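PDB 5EJY: myosin-I heavy chain from Dictyostelium discoideum, which works as an actin-based motor with ATPase activity in the early steps of phagocytosis and adhesion, represented here by the first MyTH4-FERM region of its tail. Local coordinates for residues N324-C328 with S410-C414; Y333-I337 with L400-H404; G338-L342 with K381-H385. All blocks are in the same frame, centred on the assembly; numbering follows the deposited sequence.

How the interactions relate
The three contacts can be read as a traverse of the FERM region, from the junction of two lobes into the helical central lobe. Interaction 1 is partly buried and joins the loop N324-C328 to an outer sheet strand, S410-C414, through a tyrosine ring, aliphatic side chains and one bridging water. Interactions 2 and 3 both use helix 331-346, on successive turns: one meets the end of helix 390-402, the other the end of helix 375-383. They touch through L400 and L340. Interaction 2, also partly buried, combines aliphatic packing with an edge-to-face aromatic pair and a direct tyrosine-carbonyl bond, whereas the more buried interaction 3 sets a histidine-serine bond among leucine-ring contacts.

Interaction 1. Residues N324-C328 with S410-C414; sequences NSNYC and SLVVC
Y327 meets L411 face on: the methyl CD1 of L411 sits 3.9 Å from the centroid of the Y327 ring and only 5° off its normal, a CH-pi contact almost over the ring centre. Nearer its backbone, L411 CB packs 3.6 Å from Y327 CE1. V413 joins from an oblique direction, its CG2 methyl lying 3.4 Å from Y327 CE1. That methyl also serves the neighbouring residue, since N326 CB lies 3.6 Å from V413 CG2. In a strand, alternate residues face the same way, and L411 and V413 thus offer a pair of aliphatic groups to the loop, while V412 between them points to the other side.

The polar end of the tyrosine reaches a water, which stands 3.2 Å from Y327 OH and accepts a 2.9 Å bond from V413 N, tying the phenol to the strand backbone indirectly. The ring is presented by a compact loop. N324 OD1 accepts from N326 N at 2.9 Å, an Asx turn, and N324 O receives both Y327 N and C328 N. With CG of Y327 beside its backbone N (chi1 -67°), the ring extends from this turn to the strand.

In the wider fold, the loop connects helices 304-322 and 331-346 of the central helical lobe, whereas strand 410-415 opens the sheet of what FERM topology identifies as the third, PH-like lobe. The contact is therefore an interlobe one. D321 of helix 304-322 touches both Y327 and L411; strand 426-432 pairs with strand 410-415 and touches the tyrosine through V428, and L490 of helix 484-499 packs against V412.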
loop_
_atom_site.group_PDB
_atom_site.type_symbol
_atom_site.label_atom_id
_atom_site.label_comp_id
_atom_site.label_asym_id
_atom_site.label_seq_id
_atom_site.Cartn_x
_atom_site.Cartn_y
_atom_site.Cartn_z
ATOM N N ASN A 324 -20.294 -11.457 -8.283
ATOM C CA ASN A 324 -20.194 -11.461 -6.830
ATOM C C ASN A 324 -21.605 -11.370 -6.244
ATOM O O ASN A 324 -22.310 -10.399 -6.506
ATOM C CB ASN A 324 -19.357 -10.247 -6.395
ATOM C CG ASN A 324 -19.123 -10.183 -4.890
ATOM O OD1 ASN A 324 -19.933 -10.652 -4.097
ATOM N ND2 ASN A 324 -18.004 -9.589 -4.497
ATOM N N SER A 325 -22.024 -12.371 -5.468
ATOM C CA SER A 325 -23.400 -12.384 -4.950
ATOM C C SER A 325 -23.746 -11.161 -4.083
ATOM O O SER A 325 -24.915 -10.805 -3.952
ATOM C CB SER A 325 -23.720 -13.694 -4.207
ATOM O OG SER A 325 -22.858 -13.888 -3.100
ATOM N N ASN A 326 -22.737 -10.512 -3.508
ATOM C CA ASN A 326 -22.983 -9.299 -2.721
ATOM C C ASN A 326 -23.467 -8.148 -3.582
ATOM O O ASN A 326 -24.035 -7.185 -3.071
ATOM C CB ASN A 326 -21.719 -8.854 -1.974
ATOM C CG ASN A 326 -21.394 -9.737 -0.791
ATOM O OD1 ASN A 326 -22.287 -10.271 -0.136
ATOM N ND2 ASN A 326 -20.107 -9.890 -0.506
ATOM N N TYR A 327 -23.218 -8.239 -4.889
ATOM C CA TYR A 327 -23.576 -7.172 -5.817
ATOM C C TYR A 327 -24.686 -7.582 -6.790
ATOM O O TYR A 327 -25.478 -6.750 -7.222
ATOM C CB TYR A 327 -22.339 -6.738 -6.625
ATOM C CG TYR A 327 -21.255 -6.060 -5.808
ATOM C CD1 TYR A 327 -21.561 -5.041 -4.917
ATOM C CD2 TYR A 327 -19.915 -6.437 -5.942
ATOM C CE1 TYR A 327 -20.560 -4.405 -4.177
ATOM C CE2 TYR A 327 -18.913 -5.814 -5.204
ATOM C CZ TYR A 327 -19.243 -4.800 -4.327
ATOM O OH TYR A 327 -18.257 -4.181 -3.597
ATOM N N CYS A 328 -24.724 -8.859 -7.151
ATOM C CA CYS A 328 -25.678 -9.341 -8.150
ATOM C C CYS A 328 -26.100 -10.778 -7.865
ATOM O O CYS A 328 -25.254 -11.648 -7.645
ATOM C CB CYS A 328 -25.064 -9.243 -9.554
ATOM S SG CYS A 328 -26.115 -9.860 -10.904
ATOM N N SER A 410 -18.732 3.418 -7.870
ATOM C CA SER A 410 -17.833 2.867 -6.859
ATOM C C SER A 410 -18.696 2.066 -5.884
ATOM O O SER A 410 -19.626 2.608 -5.293
ATOM C CB SER A 410 -17.116 3.996 -6.111
ATOM O OG SER A 410 -16.567 4.958 -7.010
ATOM N N LEU A 411 -18.380 0.789 -5.710
ATOM C CA LEU A 411 -19.265 -0.129 -5.005
ATOM C C LEU A 411 -18.765 -0.433 -3.601
ATOM O O LEU A 411 -17.566 -0.645 -3.391
ATOM C CB LEU A 411 -19.396 -1.434 -5.788
ATOM C CG LEU A 411 -19.905 -1.307 -7.224
ATOM C CD1 LEU A 411 -20.061 -2.678 -7.848
ATOM C CD2 LEU A 411 -21.224 -0.523 -7.252
ATOM N N VAL A 412 -19.693 -0.464 -2.647
ATOM C CA VAL A 412 -19.371 -0.785 -1.261
ATOM C C VAL A 412 -20.476 -1.666 -0.675
ATOM O O VAL A 412 -21.649 -1.285 -0.683
ATOM C CB VAL A 412 -19.250 0.489 -0.391
ATOM C CG1 VAL A 412 -18.856 0.123 1.042
ATOM C CG2 VAL A 412 -18.243 1.469 -0.995
ATOM N N VAL A 413 -20.103 -2.836 -0.171
ATOM C CA VAL A 413 -21.067 -3.745 0.458
ATOM C C VAL A 413 -21.317 -3.306 1.900
ATOM O O VAL A 413 -20.374 -3.151 2.682
ATOM C CB VAL A 413 -20.560 -5.203 0.447
ATOM C CG1 VAL A 413 -21.536 -6.134 1.183
ATOM C CG2 VAL A 413 -20.332 -5.679 -0.979
ATOM N N CYS A 414 -22.588 -3.103 2.251
ATOM C CA CYS A 414 -22.932 -2.603 3.570
ATOM C C CYS A 414 -24.069 -3.374 4.233
ATOM O O CYS A 414 -24.778 -4.163 3.602
ATOM C CB CYS A 414 -23.348 -1.127 3.511
ATOM S SG CYS A 414 -22.142 -0.010 2.813
HETATM O O HOH W 1 -17.363 -3.607 -0.531
#

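Interaction 2. Residues Y333-I337 with L400-H404; sequences YQISI and LLEKH
I337 and L400 form the apolar centre of this helix-helix contact, with I337 CG2 3.7 Å from L400 CB. It belongs to the helical bundle of the FERM central lobe, a fold resembling acyl-CoA-binding protein. Of the two branches of I337, CG2 rests chiefly on L400 and also grazes L401 CD2, which CD1, carried at the end of the other branch on an extended second torsion (chi2 173°), meets at 4.0 Å. S336, the residue before I337, packs against L400 CD1, and Y333 lies one turn nearer the start of helix 331-346.

Next to this aliphatic centre lies an aromatic pair. H404, just past helix 390-402, turns an edge of its imidazole toward one face of the Y333 ring in an edge-to-face pair, the centroids 5.0 Å apart and the planes at 66°. H404 CD2 leads this approach, lying above the ring but displaced toward its rim. The imidazole is held as well by a bond from L406 N to H404 ND1, and L322 of helix 304-322 touches both aromatic side chains.

At the polar edge the phenol closes onto the end of helix 390-402. Y333 OH donates to L400 O over a short 2.6 Å, and it comes from well above the carbonyl plane, at a C=O...O angle of 107°.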
loop_
_atom_site.group_PDB
_atom_site.type_symbol
_atom_site.label_atom_id
_atom_site.label_comp_id
_atom_site.label_asym_id
_atom_site.label_seq_id
_atom_site.Cartn_x
_atom_site.Cartn_y
_atom_site.Cartn_z
ATOM N N TYR A 333 -29.026 -12.836 -15.791
ATOM C CA TYR A 333 -28.080 -11.814 -16.231
ATOM C C TYR A 333 -26.660 -12.355 -16.290
ATOM O O TYR A 333 -25.957 -12.168 -17.286
ATOM C CB TYR A 333 -28.115 -10.586 -15.328
ATOM C CG TYR A 333 -27.121 -9.536 -15.764
ATOM C CD1 TYR A 333 -25.819 -9.530 -15.271
ATOM C CD2 TYR A 333 -27.478 -8.564 -16.685
ATOM C CE1 TYR A 333 -24.901 -8.570 -15.685
ATOM C CE2 TYR A 333 -26.582 -7.606 -17.099
ATOM C CZ TYR A 333 -25.292 -7.610 -16.595
ATOM O OH TYR A 333 -24.409 -6.645 -17.018
ATOM N N GLN A 334 -26.237 -13.026 -15.224
ATOM C CA GLN A 334 -24.892 -13.577 -15.181
ATOM C C GLN A 334 -24.693 -14.540 -16.346
ATOM O O GLN A 334 -23.632 -14.569 -16.987
ATOM C CB GLN A 334 -24.634 -14.256 -13.839
ATOM C CG GLN A 334 -24.660 -13.276 -12.664
ATOM C CD GLN A 334 -24.681 -13.973 -11.317
ATOM O OE1 GLN A 334 -25.259 -15.052 -11.171
ATOM N NE2 GLN A 334 -24.047 -13.358 -10.320
ATOM N N ILE A 335 -25.732 -15.311 -16.632
ATOM C CA ILE A 335 -25.709 -16.244 -17.748
ATOM C C ILE A 335 -25.493 -15.519 -19.063
ATOM O O ILE A 335 -24.723 -15.977 -19.907
ATOM C CB ILE A 335 -27.029 -17.048 -17.844
ATOM C CG1 ILE A 335 -27.118 -18.050 -16.699
ATOM C CG2 ILE A 335 -27.097 -17.799 -19.161
ATOM C CD1 ILE A 335 -25.894 -18.925 -16.596
ATOM N N SER A 336 -26.182 -14.396 -19.246
ATOM C CA SER A 336 -26.085 -13.664 -20.501
ATOM C C SER A 336 -24.683 -13.081 -20.754
ATOM O O SER A 336 -24.158 -13.189 -21.861
ATOM C CB SER A 336 -27.132 -12.560 -20.563
ATOM O OG SER A 336 -26.940 -11.643 -19.506
ATOM N N ILE A 337 -24.079 -12.464 -19.741
ATOM C CA ILE A 337 -22.714 -11.947 -19.912
ATOM C C ILE A 337 -21.662 -13.055 -19.988
ATOM O O ILE A 337 -20.732 -12.989 -20.804
ATOM C CB ILE A 337 -22.332 -10.887 -18.845
ATOM C CG1 ILE A 337 -22.503 -11.433 -17.422
ATOM C CG2 ILE A 337 -23.142 -9.602 -19.048
ATOM C CD1 ILE A 337 -21.976 -10.472 -16.315
ATOM N N LEU A 400 -24.266 -5.218 -22.346
ATOM C CA LEU A 400 -24.968 -5.740 -21.176
ATOM C C LEU A 400 -24.342 -5.237 -19.880
ATOM O O LEU A 400 -25.041 -4.969 -18.892
ATOM C CB LEU A 400 -24.954 -7.268 -21.200
ATOM C CG LEU A 400 -25.900 -7.923 -22.208
ATOM C CD1 LEU A 400 -25.656 -9.420 -22.299
ATOM C CD2 LEU A 400 -27.354 -7.633 -21.819
ATOM N N LEU A 401 -23.016 -5.126 -19.882
ATOM C CA LEU A 401 -22.288 -4.621 -18.723
ATOM C C LEU A 401 -22.593 -3.147 -18.517
ATOM O O LEU A 401 -22.907 -2.716 -17.405
ATOM C CB LEU A 401 -20.769 -4.835 -18.888
ATOM C CG LEU A 401 -20.248 -6.274 -18.846
ATOM C CD1 LEU A 401 -18.742 -6.313 -19.116
ATOM C CD2 LEU A 401 -20.553 -6.930 -17.504
ATOM N N GLU A 402 -22.514 -2.373 -19.594
ATOM C CA GLU A 402 -22.666 -0.922 -19.506
ATOM C C GLU A 402 -24.071 -0.475 -19.088
ATOM O O GLU A 402 -24.249 0.644 -18.606
ATOM C CB GLU A 402 -22.287 -0.252 -20.831
ATOM C CG GLU A 402 -20.791 -0.180 -21.089
ATOM C CD GLU A 402 -20.066 0.685 -20.073
ATOM O OE1 GLU A 402 -20.744 1.438 -19.343
ATOM O OE2 GLU A 402 -18.819 0.616 -20.003
ATOM N N LYS A 403 -25.061 -1.341 -19.278
ATOM C CA LYS A 403 -26.445 -0.980 -18.962
ATOM C C LYS A 403 -26.903 -1.494 -17.598
ATOM O O LYS A 403 -28.036 -1.229 -17.180
ATOM C CB LYS A 403 -27.405 -1.468 -20.055
ATOM C CG LYS A 403 -27.208 -0.795 -21.408
ATOM C CD LYS A 403 -27.393 0.714 -21.323
ATOM C CE LYS A 403 -27.268 1.372 -22.694
ATOM N N HIS A 404 -26.040 -2.234 -16.906
ATOM C CA HIS A 404 -26.372 -2.685 -15.551
ATOM C C HIS A 404 -26.409 -1.493 -14.600
ATOM O O HIS A 404 -25.605 -0.574 -14.740
ATOM C CB HIS A 404 -25.362 -3.718 -15.063
ATOM C CG HIS A 404 -25.799 -4.448 -13.834
ATOM N ND1 HIS A 404 -25.719 -3.895 -12.572
ATOM C CD2 HIS A 404 -26.337 -5.681 -13.674
ATOM C CE1 HIS A 404 -26.182 -4.762 -11.688
ATOM N NE2 HIS A 404 -26.558 -5.855 -12.330
#

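Interaction 3. Residues G338-L342 with K381-H385; sequences GSLKL and KYKSH
S339 and H385 mark the tightly packed side of this contact, where H385 NE2 donates to S339 OG at 2.7 Å. The hydroxyl oxygen lies close to the plane of the imidazole, 15° out of it, so the ring's N-H is aimed well. A leucine presses on the same ring from above: L340 CD2 is 3.8 Å from the H385 centroid, a CH-pi contact displaced toward the rim on the side of CE1 and ND1. Although the L340 side chain starts out away from helix 375-383, its tip bends back to the histidine.

A second leucine-ring contact lies beyond the serine. L342 CD2 stands 3.5 Å from the centroid of Y382, over one face and nearest CD1 and CE1, and the L342 side chain runs roughly perpendicular to that of Y382. S339 CA and Y382 CA are 4.9 Å apart, a close backbone approach consistent with the small serine side chain there. The tyrosine hydroxyl is bonded beyond the contact, to S347 O, and I353 of helix 351-360 adds to the packing around the ring.

The other side is looser. K381 touches S339 with the base of its side chain alone, K381 CG being 3.4 Å from S339 OG; a bend at chi2 (72°) then helps lead the amino end away, and the residue is exposed. Nearby, K383 has a cation-pi contact with Y349.

Chemically, S339 OG accepts from the histidine while also bonding to I335 O and S336 O of its own helix. Since carbonyls only accept, the hydroxyl proton is probably shared between these two or directed to one of them. This is consistent with a proton on H385 NE2, and S339 thus links the histidine to the backbone carbonyls of helix 331-346.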
loop_
_atom_site.group_PDB
_atom_site.type_symbol
_atom_site.label_atom_id
_atom_site.label_comp_id
_atom_site.label_asym_id
_atom_site.label_seq_id
_atom_site.Cartn_x
_atom_site.Cartn_y
_atom_site.Cartn_z
ATOM N N GLY A 338 -21.803 -14.077 -19.155
ATOM C CA GLY A 338 -20.838 -15.163 -19.126
ATOM C C GLY A 338 -20.853 -16.017 -20.383
ATOM O O GLY A 338 -19.809 -16.520 -20.814
ATOM N N SER A 339 -22.034 -16.184 -20.976
ATOM C CA SER A 339 -22.156 -16.967 -22.207
ATOM C C SER A 339 -21.527 -16.243 -23.394
ATOM O O SER A 339 -20.925 -16.871 -24.264
ATOM C CB SER A 339 -23.619 -17.330 -22.502
ATOM O OG SER A 339 -24.378 -16.190 -22.871
ATOM N N LEU A 340 -21.677 -14.923 -23.434
ATOM C CA LEU A 340 -21.026 -14.120 -24.464
ATOM C C LEU A 340 -19.506 -14.158 -24.315
ATOM O O LEU A 340 -18.778 -14.274 -25.308
ATOM C CB LEU A 340 -21.550 -12.680 -24.451
ATOM C CG LEU A 340 -22.954 -12.531 -25.046
ATOM C CD1 LEU A 340 -23.555 -11.172 -24.742
ATOM C CD2 LEU A 340 -22.924 -12.786 -26.559
ATOM N N LYS A 341 -19.028 -14.084 -23.075
ATOM C CA LYS A 341 -17.592 -14.143 -22.806
ATOM C C LYS A 341 -17.007 -15.475 -23.283
ATOM O O LYS A 341 -15.891 -15.532 -23.812
ATOM C CB LYS A 341 -17.317 -13.928 -21.315
ATOM C CG LYS A 341 -15.839 -13.922 -20.923
ATOM C CD LYS A 341 -15.669 -13.576 -19.442
ATOM C CE LYS A 341 -14.359 -14.109 -18.855
ATOM N NZ LYS A 341 -14.337 -13.956 -17.358
ATOM N N LEU A 342 -17.769 -16.548 -23.110
ATOM C CA LEU A 342 -17.314 -17.861 -23.550
ATOM C C LEU A 342 -17.257 -17.937 -25.074
ATOM O O LEU A 342 -16.323 -18.509 -25.640
ATOM C CB LEU A 342 -18.215 -18.968 -22.989
ATOM C CG LEU A 342 -17.771 -20.406 -23.277
ATOM C CD1 LEU A 342 -16.322 -20.633 -22.869
ATOM C CD2 LEU A 342 -18.695 -21.405 -22.572
ATOM N N LYS A 381 -27.654 -21.243 -23.465
ATOM C CA LYS A 381 -27.500 -19.853 -23.870
ATOM C C LYS A 381 -26.231 -19.721 -24.709
ATOM O O LYS A 381 -26.173 -18.924 -25.645
ATOM C CB LYS A 381 -27.444 -18.932 -22.648
ATOM C CG LYS A 381 -27.584 -17.445 -22.974
ATOM C CD LYS A 381 -29.007 -17.089 -23.379
ATOM C CE LYS A 381 -29.131 -15.611 -23.718
ATOM N NZ LYS A 381 -30.549 -15.162 -23.828
ATOM N N TYR A 382 -25.226 -20.524 -24.369
ATOM C CA TYR A 382 -23.941 -20.525 -25.065
ATOM C C TYR A 382 -24.109 -21.071 -26.482
ATOM O O TYR A 382 -23.720 -20.418 -27.461
ATOM C CB TYR A 382 -22.934 -21.362 -24.270
ATOM C CG TYR A 382 -21.631 -21.682 -24.973
ATOM C CD1 TYR A 382 -20.976 -22.881 -24.725
ATOM C CD2 TYR A 382 -21.037 -20.781 -25.850
ATOM C CE1 TYR A 382 -19.786 -23.190 -25.346
ATOM C CE2 TYR A 382 -19.840 -21.083 -26.482
ATOM C CZ TYR A 382 -19.221 -22.291 -26.222
ATOM O OH TYR A 382 -18.032 -22.615 -26.833
ATOM N N LYS A 383 -24.703 -22.261 -26.587
ATOM C CA LYS A 383 -25.014 -22.859 -27.885
ATOM C C LYS A 383 -25.743 -21.857 -28.769
ATOM O O LYS A 383 -25.548 -21.824 -29.982
ATOM C CB LYS A 383 -25.881 -24.108 -27.712
ATOM C CG LYS A 383 -25.138 -25.352 -27.240
ATOM C CD LYS A 383 -26.091 -26.542 -27.186
ATOM C CE LYS A 383 -25.362 -27.849 -26.910
ATOM N NZ LYS A 383 -26.304 -29.010 -26.963
ATOM N N SER A 384 -26.573 -21.031 -28.139
ATOM C CA SER A 384 -27.391 -20.040 -28.831
ATOM C C SER A 384 -26.623 -18.983 -29.629
ATOM O O SER A 384 -27.196 -18.338 -30.509
ATOM C CB SER A 384 -28.294 -19.331 -27.819
ATOM O OG SER A 384 -28.749 -18.084 -28.319
ATOM N N HIS A 385 -25.344 -18.784 -29.322
ATOM C CA HIS A 385 -24.600 -17.663 -29.910
ATOM C C HIS A 385 -23.934 -17.951 -31.260
ATOM O O HIS A 385 -22.738 -17.702 -31.433
ATOM C CB HIS A 385 -23.566 -17.131 -28.914
ATOM C CG HIS A 385 -24.169 -16.639 -27.634
ATOM N ND1 HIS A 385 -25.044 -15.576 -27.587
ATOM C CD2 HIS A 385 -24.021 -17.063 -26.356
ATOM C CE1 HIS A 385 -25.410 -15.365 -26.334
ATOM N NE2 HIS A 385 -24.802 -16.254 -25.568
#